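Local coordinates for protein N-acetyl-beta-D glucosaminidase (Rhizomucor miehei CAU432, PDB 4ZM6) that probably hydrolyses terminal beta-linked N-acetylglucosamine from sugar chains through a family 3 glycosidase domain and acetylates glucosamine with bound acetyl-CoA, at residues R47-P52 and G90-Y95; D542-D547 and G575-K580; G814-A819 and L839-R844. All coordinates share one frame; numbering follows the deposited sequence. Where two conformers were deposited one is given.

Contact 1: R47-P52 and G90-Y95; sequences RNIATP and GDSGTY
Ser92 makes all the close contacts to 47-52, touching Ile49, Thr51 and Pro52, and it does so mostly with its CB and OG. The apolar part is made with Pro52, whose ring lies alongside the serine: CD of Pro52 comes 3.7 Å from CB of Ser92, while CG of Pro52 is 3.9 Å from the carbonyl O of Ser92. Next comes Ile49, which turns its short branch to the serine, CG2 of Ile49 lying 3.5 Å from OG of Ser92. That methyl sits anti to the isoleucine backbone N (the chi1 of CG1 is -81°), and the longer branch through CD1 leads away from the contact.

The polar part is slight, and no hydrogen bond joins the two segments. OG of Ser92 faces the backbone of Thr51 at 3.7 Å from its CA, and OG1 of Thr51 stays 4.1 Å from OG of Ser92. The serine hydroxyl is engaged within its own loop: a torsion of -44° keeps OG beside its backbone N, and it hydrogen-bonds O of Leu89. The touching surface is therefore van der Waals in kind, with the hydroxyl's hydrogen bond made to Leu89 of its own loop.

Both segments belong to the TIM-barrel-type N-terminal domain of glycoside hydrolase family 3. They are loops that follow strands 41-44 and 76-79, neighbours in the parallel sheet, so the contact ties one strand-to-helix connection to the next. Asn48 ties the first loop back to Phe21 and Gly23, Leu352 packs on Pro52, and helix 52-68 sets out directly after Thr51.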
ATOM      1  N   ARG A  47      41.920   5.640   7.454  0.50 86.69           N
ATOM      2  CA  ARG A  47      43.205   5.354   8.094  0.50 86.79           C
ATOM      3  C   ARG A  47      43.893   4.156   7.437  0.50 90.15           C
ATOM      4  O   ARG A  47      45.094   4.191   7.165  0.50 93.00           O
ATOM      5  CB  ARG A  47      42.995   5.043   9.581  0.50 84.28           C
ATOM      6  CG  ARG A  47      41.817   5.766  10.211  0.50 82.41           C
ATOM      7  CD  ARG A  47      41.026   4.833  11.112  0.50 79.90           C
ATOM      8  NE  ARG A  47      41.569   4.738  12.459  0.50 78.66           N
ATOM      9  CZ  ARG A  47      41.301   3.742  13.294  0.50 78.35           C
ATOM     10  NH1 ARG A  47      40.505   2.752  12.914  0.50 77.24           N
ATOM     11  NH2 ARG A  47      41.835   3.733  14.506  0.50 79.24           N
ATOM     12  N   ASN A  48      43.114   3.107   7.177  1.00 91.96           N
ATOM     13  CA  ASN A  48      43.636   1.858   6.612  1.00 94.20           C
ATOM     14  C   ASN A  48      43.706   1.836   5.081  1.00 94.07           C
ATOM     15  O   ASN A  48      44.513   1.101   4.508  1.00 93.94           O
ATOM     16  CB  ASN A  48      42.808   0.671   7.122  1.00 95.77           C
ATOM     17  CG  ASN A  48      42.557   0.728   8.624  1.00 98.15           C
ATOM     18  OD1 ASN A  48      41.452   0.446   9.089  1.00100.91           O
ATOM     19  ND2 ASN A  48      43.577   1.111   9.386  1.00 99.56           N
ATOM     20  N   ILE A  49      42.865   2.632   4.421  1.00 95.78           N
ATOM     21  CA  ILE A  49      42.874   2.707   2.958  1.00 98.56           C
ATOM     22  C   ILE A  49      44.045   3.578   2.508  1.00 97.50           C
ATOM     23  O   ILE A  49      43.930   4.804   2.426  1.00 93.11           O
ATOM     24  CB  ILE A  49      41.519   3.213   2.380  1.00 98.18           C
ATOM     25  CG1 ILE A  49      40.503   2.065   2.310  1.00 97.64           C
ATOM     26  CG2 ILE A  49      41.669   3.769   0.962  1.00 96.74           C
ATOM     27  CD1 ILE A  49      40.173   1.406   3.632  1.00 95.96           C
ATOM     28  N   ALA A  50      45.179   2.930   2.238  1.00 97.03           N
ATOM     29  CA  ALA A  50      46.333   3.616   1.675  1.00 94.02           C
ATOM     30  C   ALA A  50      46.025   3.937   0.225  1.00 90.56           C
ATOM     31  O   ALA A  50      45.837   5.100  -0.136  1.00 87.56           O
ATOM     32  CB  ALA A  50      47.590   2.761   1.780  1.00 95.09           C
ATOM     33  N   THR A  51      45.940   2.886  -0.589  1.00 89.84           N
ATOM     34  CA  THR A  51      45.725   3.016  -2.028  1.00 88.69           C
ATOM     35  C   THR A  51      45.619   1.595  -2.617  1.00 87.98           C
ATOM     36  O   THR A  51      46.139   0.643  -2.019  1.00 86.86           O
ATOM     37  CB  THR A  51      46.840   3.877  -2.693  1.00 88.59           C
ATOM     38  OG1 THR A  51      46.248   4.825  -3.592  1.00 85.63           O
ATOM     39  CG2 THR A  51      47.904   3.026  -3.419  1.00 88.61           C
ATOM     40  N   PRO A  52      44.954   1.449  -3.785  1.00 85.32           N
ATOM     41  CA  PRO A  52      44.509   0.153  -4.323  1.00 85.37           C
ATOM     42  C   PRO A  52      45.475  -1.021  -4.139  1.00 87.84           C
ATOM     43  O   PRO A  52      45.067  -2.090  -3.680  1.00 85.97           O
ATOM     44  CB  PRO A  52      44.306   0.449  -5.809  1.00 85.43           C
ATOM     45  CG  PRO A  52      43.927   1.885  -5.851  1.00 84.48           C
ATOM     46  CD  PRO A  52      44.695   2.544  -4.743  1.00 85.26           C
ATOM     47  N   GLY A  90      38.179   7.193  -0.963  1.00 92.05           N
ATOM     48  CA  GLY A  90      38.870   8.453  -1.246  1.00 91.57           C
ATOM     49  C   GLY A  90      39.165   8.657  -2.722  1.00 89.31           C
ATOM     50  O   GLY A  90      38.267   8.983  -3.499  1.00 82.92           O
ATOM     51  N   ASP A  91      40.435   8.486  -3.093  1.00 89.07           N
ATOM     52  CA  ASP A  91      40.883   8.561  -4.487  1.00 87.54           C
ATOM     53  C   ASP A  91      41.162   7.180  -5.070  1.00 82.17           C
ATOM     54  O   ASP A  91      41.397   7.047  -6.271  1.00 80.70           O
ATOM     55  CB  ASP A  91      42.158   9.401  -4.590  1.00 90.39           C
ATOM     56  CG  ASP A  91      41.959  10.824  -4.117  1.00 93.80           C
ATOM     57  OD1 ASP A  91      40.896  11.412  -4.415  1.00 98.11           O
ATOM     58  OD2 ASP A  91      42.870  11.356  -3.450  1.00 95.35           O
ATOM     59  N   SER A  92      41.153   6.161  -4.217  1.00 79.34           N
ATOM     60  CA  SER A  92      41.357   4.785  -4.653  1.00 78.70           C
ATOM     61  C   SER A  92      40.193   4.309  -5.527  1.00 76.54           C
ATOM     62  O   SER A  92      40.395   3.532  -6.459  1.00 79.70           O
ATOM     63  CB  SER A  92      41.501   3.864  -3.437  1.00 79.40           C
ATOM     64  OG  SER A  92      42.342   4.442  -2.454  1.00 77.91           O
ATOM     65  N   GLY A  93      38.987   4.785  -5.218  1.00 71.12           N
ATOM     66  CA  GLY A  93      37.776   4.429  -5.954  1.00 68.00           C
ATOM     67  C   GLY A  93      37.006   5.641  -6.448  1.00 66.22           C
ATOM     68  O   GLY A  93      37.308   6.775  -6.083  1.00 65.92           O
ATOM     69  N   THR A  94      35.995   5.397  -7.274  1.00 63.78           N
ATOM     70  CA  THR A  94      35.258   6.470  -7.931  1.00 62.30           C
ATOM     71  C   THR A  94      34.325   7.211  -6.973  1.00 59.62           C
ATOM     72  O   THR A  94      33.750   6.609  -6.072  1.00 60.07           O
ATOM     73  CB  THR A  94      34.427   5.909  -9.101  1.00 63.71           C
ATOM     74  OG1 THR A  94      35.267   5.116  -9.947  1.00 64.02           O
ATOM     75  CG2 THR A  94      33.797   7.037  -9.922  1.00 65.11           C
ATOM     76  N   TYR A  95      34.196   8.520  -7.171  1.00 57.25           N
ATOM     77  CA  TYR A  95      33.149   9.308  -6.520  1.00 55.69           C
ATOM     78  C   TYR A  95      31.827   9.068  -7.245  1.00 54.81           C
ATOM     79  O   TYR A  95      31.662   9.475  -8.395  1.00 55.44           O
ATOM     80  CB  TYR A  95      33.467  10.812  -6.556  1.00 56.03           C
ATOM     81  CG  TYR A  95      34.562  11.252  -5.613  1.00 55.35           C
ATOM     82  CD1 TYR A  95      34.314  11.392  -4.254  1.00 56.39           C
ATOM     83  CD2 TYR A  95      35.843  11.539  -6.078  1.00 54.20           C
ATOM     84  CE1 TYR A  95      35.312  11.790  -3.379  1.00 57.14           C
ATOM     85  CE2 TYR A  95      36.847  11.938  -5.213  1.00 55.38           C
ATOM     86  CZ  TYR A  95      36.576  12.063  -3.863  1.00 56.83           C
ATOM     87  OH  TYR A  95      37.566  12.457  -2.988  1.00 58.26           O
TER

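Contact 2: D542-D547 and G575-K580; sequences DDYRND and GLQRAK
The Tyr544 ring takes Gln577 at its edge: OE1 of Gln577 lies in the ring plane, 3.9 Å from CE2 of Tyr544, with the amide turned 36° against the ring. Over one face stands the tyrosine's own near neighbour, N of Asn546, offset toward the rim. Leu576 approaches obliquely, and its CD1 reaches the hydroxyl end, 3.9 Å from OH of Tyr544. The ring also meets Phe597 edge-to-face.

The second pair of flat groups is two amides. Those of Asn546 and Gln577 are nearly parallel, 22° apart, and lie one over the other with an offset, ND2 of Asn546 3.7 Å from NE2 of Gln577. This is contact without a hydrogen bond; OE1 of Gln577 instead rests near an aliphatic carbon, 3.3 Å from CB of Asn546. A bend in the glutamine chain, chi2 -41°, helps fold the amide toward the strand-to-helix turn, and the tyrosine ring swings anti to its backbone N to meet it. The amides thus meet by van der Waals contact on the partly exposed side, while Leu576, which is buried, adds an apolar contact at the hydroxyl end of the ring.

In the acetyltransferase domain this is the junction expected of a GNAT fold, where the first strand is followed by two helices. Edge strand 540-543 pairs with 585-588, and helix 546-561 begins right after Arg545. Helix 569-577 packs against that turn through Leu576 and Gln577, Leu576 also resting on Phe597 and Ala599 of strand 594-605. Asp542 shares its carboxylate between Arg588 and Arg258 of the second subunit.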
ATOM      1  N   ASP A 542       0.689   6.155 -12.766  1.00 60.56           N
ATOM      2  CA  ASP A 542      -0.475   5.460 -12.213  1.00 61.46           C
ATOM      3  C   ASP A 542      -0.554   4.041 -12.740  1.00 58.50           C
ATOM      4  O   ASP A 542       0.115   3.685 -13.709  1.00 58.40           O
ATOM      5  CB  ASP A 542      -1.770   6.167 -12.614  1.00 65.92           C
ATOM      6  CG  ASP A 542      -1.930   7.519 -11.962  1.00 69.39           C
ATOM      7  OD1 ASP A 542      -1.669   7.633 -10.743  1.00 69.67           O
ATOM      8  OD2 ASP A 542      -2.341   8.463 -12.673  1.00 72.42           O
ATOM      9  N   ASP A 543      -1.403   3.242 -12.104  1.00 56.34           N
ATOM     10  CA  ASP A 543      -1.746   1.926 -12.618  1.00 52.14           C
ATOM     11  C   ASP A 543      -2.570   2.083 -13.883  1.00 50.30           C
ATOM     12  O   ASP A 543      -3.439   2.953 -13.971  1.00 51.09           O
ATOM     13  CB  ASP A 543      -2.522   1.119 -11.580  1.00 51.40           C
ATOM     14  CG  ASP A 543      -1.655   0.681 -10.416  1.00 53.28           C
ATOM     15  OD1 ASP A 543      -0.515   0.239 -10.657  1.00 55.20           O
ATOM     16  OD2 ASP A 543      -2.110   0.772  -9.257  1.00 55.18           O
ATOM     17  N   TYR A 544      -2.269   1.249 -14.867  1.00 48.61           N
ATOM     18  CA  TYR A 544      -3.019   1.215 -16.111  1.00 49.89           C
ATOM     19  C   TYR A 544      -4.430   0.689 -15.836  1.00 50.97           C
ATOM     20  O   TYR A 544      -4.599  -0.324 -15.153  1.00 49.76           O
ATOM     21  CB  TYR A 544      -2.284   0.333 -17.132  1.00 49.80           C
ATOM     22  CG  TYR A 544      -3.075  -0.035 -18.371  1.00 49.11           C
ATOM     23  CD1 TYR A 544      -3.354   0.910 -19.352  1.00 48.59           C
ATOM     24  CD2 TYR A 544      -3.519  -1.340 -18.574  1.00 48.00           C
ATOM     25  CE1 TYR A 544      -4.068   0.568 -20.489  1.00 48.75           C
ATOM     26  CE2 TYR A 544      -4.226  -1.687 -19.706  1.00 47.38           C
ATOM     27  CZ  TYR A 544      -4.499  -0.733 -20.657  1.00 48.27           C
ATOM     28  OH  TYR A 544      -5.212  -1.089 -21.779  1.00 52.61           O
ATOM     29  N   ARG A 545      -5.432   1.408 -16.342  1.00 51.91           N
ATOM     30  CA  ARG A 545      -6.828   0.988 -16.257  1.00 52.63           C
ATOM     31  C   ARG A 545      -7.329   0.789 -17.677  1.00 53.12           C
ATOM     32  O   ARG A 545      -7.522   1.757 -18.417  1.00 52.01           O
ATOM     33  CB  ARG A 545      -7.681   2.040 -15.541  1.00 54.02           C
ATOM     34  CG  ARG A 545      -7.244   2.346 -14.113  1.00 55.75           C
ATOM     35  CD  ARG A 545      -8.250   3.234 -13.386  1.00 56.99           C
ATOM     36  NE  ARG A 545      -8.535   4.489 -14.094  1.00 58.72           N
ATOM     37  CZ  ARG A 545      -7.808   5.606 -14.015  1.00 59.64           C
ATOM     38  NH1 ARG A 545      -6.711   5.665 -13.263  1.00 61.98           N
ATOM     39  NH2 ARG A 545      -8.180   6.680 -14.703  1.00 59.09           N
ATOM     40  N   ASN A 546      -7.527  -0.468 -18.062  1.00 54.29           N
ATOM     41  CA  ASN A 546      -7.881  -0.793 -19.442  1.00 55.51           C
ATOM     42  C   ASN A 546      -9.196  -0.160 -19.923  1.00 54.86           C
ATOM     43  O   ASN A 546      -9.317   0.195 -21.096  1.00 55.45           O
ATOM     44  CB  ASN A 546      -7.867  -2.315 -19.672  1.00 57.48           C
ATOM     45  CG  ASN A 546      -8.945  -3.047 -18.892  1.00 59.50           C
ATOM     46  OD1 ASN A 546      -9.074  -2.885 -17.679  1.00 60.75           O
ATOM     47  ND2 ASN A 546      -9.715  -3.874 -19.588  1.00 61.30           N
ATOM     48  N   ASP A 547     -10.162   0.014 -19.024  1.00 54.34           N
ATOM     49  CA  ASP A 547     -11.427   0.654 -19.396  1.00 55.48           C
ATOM     50  C   ASP A 547     -11.241   2.104 -19.846  1.00 55.60           C
ATOM     51  O   ASP A 547     -11.897   2.550 -20.784  1.00 56.30           O
ATOM     52  CB  ASP A 547     -12.433   0.591 -18.244  1.00 57.99           C
ATOM     53  CG  ASP A 547     -12.927  -0.834 -17.965  1.00 61.55           C
ATOM     54  OD1 ASP A 547     -12.889  -1.691 -18.883  1.00 63.73           O
ATOM     55  OD2 ASP A 547     -13.361  -1.097 -16.821  1.00 61.25           O
ATOM     56  N   GLY A 575      -2.709  -8.703 -26.041  1.00 43.14           N
ATOM     57  CA  GLY A 575      -1.359  -8.703 -25.485  1.00 42.06           C
ATOM     58  C   GLY A 575      -1.415  -8.353 -24.013  1.00 43.08           C
ATOM     59  O   GLY A 575      -0.884  -9.084 -23.175  1.00 44.07           O
ATOM     60  N   LEU A 576      -2.108  -7.261 -23.690  1.00 43.92           N
ATOM     61  CA  LEU A 576      -2.097  -6.708 -22.330  1.00 45.03           C
ATOM     62  C   LEU A 576      -2.956  -7.471 -21.324  1.00 46.73           C
ATOM     63  O   LEU A 576      -2.501  -7.754 -20.211  1.00 46.34           O
ATOM     64  CB  LEU A 576      -2.502  -5.234 -22.347  1.00 44.63           C
ATOM     65  CG  LEU A 576      -1.566  -4.320 -23.145  1.00 45.82           C
ATOM     66  CD1 LEU A 576      -2.092  -2.893 -23.155  1.00 45.38           C
ATOM     67  CD2 LEU A 576      -0.142  -4.369 -22.605  1.00 46.44           C
ATOM     68  N   GLN A 577      -4.182  -7.818 -21.702  1.00 47.94           N
ATOM     69  CA  GLN A 577      -5.088  -8.481 -20.760  1.00 48.55           C
ATOM     70  C   GLN A 577      -4.662  -9.915 -20.409  1.00 47.52           C
ATOM     71  O   GLN A 577      -4.941 -10.376 -19.310  1.00 47.46           O
ATOM     72  CB  GLN A 577      -6.531  -8.449 -21.275  1.00 48.82           C
ATOM     73  CG  GLN A 577      -7.103  -7.050 -21.501  1.00 49.91           C
ATOM     74  CD  GLN A 577      -6.733  -6.055 -20.411  1.00 51.76           C
ATOM     75  OE1 GLN A 577      -6.148  -4.995 -20.685  1.00 55.05           O
ATOM     76  NE2 GLN A 577      -7.063  -6.390 -19.170  1.00 50.07           N
ATOM     77  N   ARG A 578      -3.969 -10.596 -21.319  1.00 48.19           N
ATOM     78  CA  ARG A 578      -3.541 -11.985 -21.101  1.00 50.03           C
ATOM     79  C   ARG A 578      -2.218 -12.127 -20.331  1.00 52.01           C
ATOM     80  O   ARG A 578      -1.827 -13.241 -19.964  1.00 51.42           O
ATOM     81  CB  ARG A 578      -3.414 -12.720 -22.443  1.00 50.87           C
ATOM     82  CG  ARG A 578      -4.717 -12.894 -23.207  1.00 51.27           C
ATOM     83  CD  ARG A 578      -5.683 -13.877 -22.548  1.00 52.55           C
ATOM     84  NE  ARG A 578      -5.169 -15.251 -22.454  1.00 54.15           N
ATOM     85  CZ  ARG A 578      -5.911 -16.324 -22.159  1.00 56.21           C
ATOM     86  NH1 ARG A 578      -7.218 -16.217 -21.937  1.00 59.31           N
ATOM     87  NH2 ARG A 578      -5.351 -17.523 -22.093  1.00 54.82           N
ATOM     88  N   ALA A 579      -1.523 -11.015 -20.103  1.00 54.34           N
ATOM     89  CA  ALA A 579      -0.252 -11.039 -19.379  1.00 54.94           C
ATOM     90  C   ALA A 579      -0.451 -11.606 -17.983  1.00 55.00           C
ATOM     91  O   ALA A 579      -1.383 -11.214 -17.287  1.00 53.79           O
ATOM     92  CB  ALA A 579       0.339  -9.640 -19.296  1.00 55.92           C
ATOM     93  N   LYS A 580       0.423 -12.533 -17.595  1.00 57.71           N
ATOM     94  CA  LYS A 580       0.345 -13.195 -16.292  1.00 59.28           C
ATOM     95  C   LYS A 580       0.915 -12.306 -15.203  1.00 57.38           C
ATOM     96  O   LYS A 580       1.917 -11.623 -15.415  1.00 57.27           O
ATOM     97  CB  LYS A 580       1.137 -14.505 -16.301  1.00 65.12           C
ATOM     98  CG  LYS A 580       0.498 -15.644 -17.077  1.00 68.95           C
ATOM     99  CD  LYS A 580       1.205 -16.960 -16.770  1.00 72.60           C
ATOM    100  CE  LYS A 580       0.608 -18.129 -17.544  1.00 75.24           C
ATOM    101  NZ  LYS A 580      -0.848 -18.320 -17.279  1.00 75.29           N
TER

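Contact 3: G814-A819 and L839-R844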
ATOM      1  N   GLY A 814      10.809 -32.271 -42.202  1.00 59.92           N
ATOM      2  CA  GLY A 814       9.563 -32.905 -42.599  1.00 60.17           C
ATOM      3  C   GLY A 814       8.352 -32.294 -41.932  1.00 59.79           C
ATOM      4  O   GLY A 814       7.439 -31.811 -42.608  1.00 60.19           O
ATOM      5  N   ILE A 815       8.353 -32.306 -40.602  1.00 58.74           N
ATOM      6  CA  ILE A 815       7.229 -31.780 -39.827  1.00 55.69           C
ATOM      7  C   ILE A 815       6.981 -30.294 -40.087  1.00 54.10           C
ATOM      8  O   ILE A 815       5.834 -29.849 -40.075  1.00 58.40           O
ATOM      9  CB  ILE A 815       7.402 -32.034 -38.317  1.00 53.71           C
ATOM     10  CG1 ILE A 815       6.080 -31.808 -37.589  1.00 52.49           C
ATOM     11  CG2 ILE A 815       8.501 -31.158 -37.734  1.00 54.98           C
ATOM     12  CD1 ILE A 815       6.092 -32.294 -36.159  1.00 53.75           C
ATOM     13  N   VAL A 816       8.040 -29.534 -40.334  1.00 50.30           N
ATOM     14  CA  VAL A 816       7.881 -28.130 -40.708  1.00 51.02           C
ATOM     15  C   VAL A 816       7.256 -28.036 -42.095  1.00 51.53           C
ATOM     16  O   VAL A 816       6.355 -27.235 -42.321  1.00 52.07           O
ATOM     17  CB  VAL A 816       9.225 -27.360 -40.657  1.00 51.11           C
ATOM     18  CG1 VAL A 816       9.134 -26.023 -41.374  1.00 51.18           C
ATOM     19  CG2 VAL A 816       9.639 -27.137 -39.214  1.00 51.97           C
ATOM     20  N   ALA A 817       7.735 -28.859 -43.023  1.00 54.51           N
ATOM     21  CA  ALA A 817       7.216 -28.856 -44.391  1.00 54.58           C
ATOM     22  C   ALA A 817       5.747 -29.262 -44.392  1.00 53.43           C
ATOM     23  O   ALA A 817       4.934 -28.713 -45.141  1.00 53.05           O
ATOM     24  CB  ALA A 817       8.036 -29.783 -45.279  1.00 54.67           C
ATOM     25  N   HIS A 818       5.415 -30.217 -43.533  1.00 52.31           N
ATOM     26  CA  HIS A 818       4.035 -30.631 -43.350  1.00 54.59           C
ATOM     27  C   HIS A 818       3.199 -29.485 -42.791  1.00 56.47           C
ATOM     28  O   HIS A 818       2.093 -29.234 -43.263  1.00 57.68           O
ATOM     29  CB  HIS A 818       3.961 -31.830 -42.415  1.00 54.86           C
ATOM     30  CG  HIS A 818       2.631 -32.507 -42.424  1.00 57.33           C
ATOM     31  ND1 HIS A 818       1.714 -32.363 -41.404  1.00 58.67           N
ATOM     32  CD2 HIS A 818       2.054 -33.320 -43.339  1.00 56.87           C
ATOM     33  CE1 HIS A 818       0.634 -33.069 -41.685  1.00 58.89           C
ATOM     34  NE2 HIS A 818       0.814 -33.657 -42.854  1.00 58.69           N
ATOM     35  N   ALA A 819       3.739 -28.788 -41.792  1.00 57.11           N
ATOM     36  CA  ALA A 819       3.082 -27.612 -41.220  1.00 57.05           C
ATOM     37  C   ALA A 819       2.767 -26.560 -42.283  1.00 58.05           C
ATOM     38  O   ALA A 819       1.709 -25.933 -42.245  1.00 57.95           O
ATOM     39  CB  ALA A 819       3.939 -27.006 -40.118  1.00 57.95           C
ATOM     40  N   LEU A 839      18.485 -19.812 -39.791  1.00 76.34           N
ATOM     41  CA  LEU A 839      17.896 -19.230 -40.999  1.00 78.41           C
ATOM     42  C   LEU A 839      18.062 -20.106 -42.235  1.00 81.53           C
ATOM     43  O   LEU A 839      17.215 -20.071 -43.126  1.00 85.74           O
ATOM     44  CB  LEU A 839      18.477 -17.835 -41.269  1.00 78.35           C
ATOM     45  CG  LEU A 839      17.740 -16.627 -40.671  1.00 79.19           C
ATOM     46  CD1 LEU A 839      17.112 -16.927 -39.314  1.00 78.67           C
ATOM     47  CD2 LEU A 839      18.684 -15.434 -40.576  1.00 78.63           C
ATOM     48  N   ASP A 840      19.145 -20.877 -42.294  1.00 81.96           N
ATOM     49  CA  ASP A 840      19.370 -21.792 -43.417  1.00 82.33           C
ATOM     50  C   ASP A 840      18.421 -22.992 -43.383  1.00 79.42           C
ATOM     51  O   ASP A 840      18.089 -23.552 -44.428  1.00 78.13           O
ATOM     52  CB  ASP A 840      20.831 -22.262 -43.452  1.00 82.66           C
ATOM     53  CG  ASP A 840      21.784 -21.168 -43.916  1.00 82.78           C
ATOM     54  OD1 ASP A 840      21.361 -20.311 -44.722  1.00 78.46           O
ATOM     55  OD2 ASP A 840      22.956 -21.167 -43.476  1.00 84.27           O
ATOM     56  N   PHE A 841      17.991 -23.372 -42.183  1.00 76.61           N
ATOM     57  CA  PHE A 841      17.006 -24.434 -42.003  1.00 74.16           C
ATOM     58  C   PHE A 841      15.659 -24.049 -42.610  1.00 73.64           C
ATOM     59  O   PHE A 841      15.080 -24.809 -43.387  1.00 76.00           O
ATOM     60  CB  PHE A 841      16.837 -24.714 -40.513  1.00 73.19           C
ATOM     61  CG  PHE A 841      15.867 -25.810 -40.202  1.00 73.74           C
ATOM     62  CD1 PHE A 841      14.512 -25.539 -40.076  1.00 74.42           C
ATOM     63  CD2 PHE A 841      16.311 -27.106 -40.009  1.00 75.02           C
ATOM     64  CE1 PHE A 841      13.615 -26.545 -39.774  1.00 75.24           C
ATOM     65  CE2 PHE A 841      15.421 -28.118 -39.702  1.00 76.95           C
ATOM     66  CZ  PHE A 841      14.070 -27.838 -39.587  1.00 76.76           C
ATOM     67  N   TYR A 842      15.162 -22.871 -42.242  1.00 70.32           N
ATOM     68  CA  TYR A 842      13.866 -22.394 -42.718  1.00 68.59           C
ATOM     69  C   TYR A 842      13.938 -21.791 -44.126  1.00 71.45           C
ATOM     70  O   TYR A 842      12.903 -21.538 -44.746  1.00 71.21           O
ATOM     71  CB  TYR A 842      13.272 -21.377 -41.736  1.00 66.59           C
ATOM     72  CG  TYR A 842      12.876 -21.968 -40.400  1.00 64.30           C
ATOM     73  CD1 TYR A 842      11.703 -22.699 -40.262  1.00 62.29           C
ATOM     74  CD2 TYR A 842      13.671 -21.789 -39.268  1.00 63.88           C
ATOM     75  CE1 TYR A 842      11.334 -23.240 -39.040  1.00 61.19           C
ATOM     76  CE2 TYR A 842      13.309 -22.327 -38.041  1.00 61.40           C
ATOM     77  CZ  TYR A 842      12.139 -23.050 -37.935  1.00 60.35           C
ATOM     78  OH  TYR A 842      11.771 -23.585 -36.727  1.00 60.32           O
ATOM     79  N   SER A 843      15.153 -21.553 -44.623  1.00 76.13           N
ATOM     80  CA  SER A 843      15.355 -21.169 -46.027  1.00 77.12           C
ATOM     81  C   SER A 843      14.984 -22.311 -46.970  1.00 76.30           C
ATOM     82  O   SER A 843      14.534 -22.072 -48.088  1.00 74.97           O
ATOM     83  CB  SER A 843      16.810 -20.759 -46.282  1.00 78.90           C
ATOM     84  OG  SER A 843      17.107 -19.507 -45.685  1.00 80.36           O
ATOM     85  N   ARG A 844      15.164 -23.548 -46.500  1.00 75.90           N
ATOM     86  CA  ARG A 844      14.864 -24.751 -47.284  1.00 76.07           C
ATOM     87  C   ARG A 844      13.365 -25.013 -47.496  1.00 74.18           C
ATOM     88  O   ARG A 844      12.999 -25.964 -48.190  1.00 73.63           O
ATOM     89  CB  ARG A 844      15.493 -25.978 -46.616  1.00 77.55           C
ATOM     90  CG  ARG A 844      17.013 -25.946 -46.543  1.00 79.12           C
ATOM     91  CD  ARG A 844      17.531 -26.842 -45.429  1.00 82.03           C
ATOM     92  NE  ARG A 844      17.131 -28.236 -45.617  1.00 84.43           N
ATOM     93  CZ  ARG A 844      17.290 -29.206 -44.716  1.00 86.65           C
ATOM     94  NH1 ARG A 844      17.843 -28.959 -43.530  1.00 88.52           N
ATOM     95  NH2 ARG A 844      16.886 -30.437 -45.001  1.00 87.83           N
TER
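Helix 811-825 is the connection of a beta-alpha-beta crossover in the second acetyltransferase-like domain, joining the parallel neighbours 794-802 and 830-836, and the short helix 839-843 comes directly after the second strand. Val816 is the residue through which 814-819 touches it. Its two methyls divide the work: CG2 meets the edge of the Phe841 ring, in the ring plane, 4.1 Å from CE1 of Phe841, while CG1 lies 4.2 Å from CE1 of Tyr842 in an oblique approach. With chi1 at 165°, CG1 is anti to the valine backbone N, and the fork opens to both rings.

The aromatic pair is itself ordered. CD1 of Phe841 stands 3.7 Å above the plane of the Tyr842 ring, over its centre, so the phenylalanine turns an edge to the tyrosine's face. The short helix is weakly bonded along its backbone, but OG of Ser843 donates to O of Leu839 at 2.6 Å, from 35° above the carbonyl plane. Tyr842 also rests on Val800 and Leu689, and Val816 on Met797 and Val800, residues of strands 794-802 and 686-692.

No polar bond crosses between the two segments. Their hold is dispersion and exclusion of water, with the valine fork and the two rings sharing one apolar layer that continues onto the sheet.

The three contacts follow one another along the chain and stand well apart, each in a different domain range: contact 1 in the glycosidase part, contacts 2 and 3 in the two acetyltransferase-type ranges. Centres of contacts 1 and 2 are 49 Å apart, on opposite sides of the chain's centre; contacts 1 and 3 are 60 Å apart, contacts 2 and 3 36 Å. Even the last pair has about 22 Å between nearest atoms. Contact 2 alone comes near a known ligand, the side chain of Leu576 lying about 10 Å from bound acetyl-CoA and about 11 Å from that of Leu616, which binds it. Contacts 1 and 3 are remote from the acetyl-CoA residues.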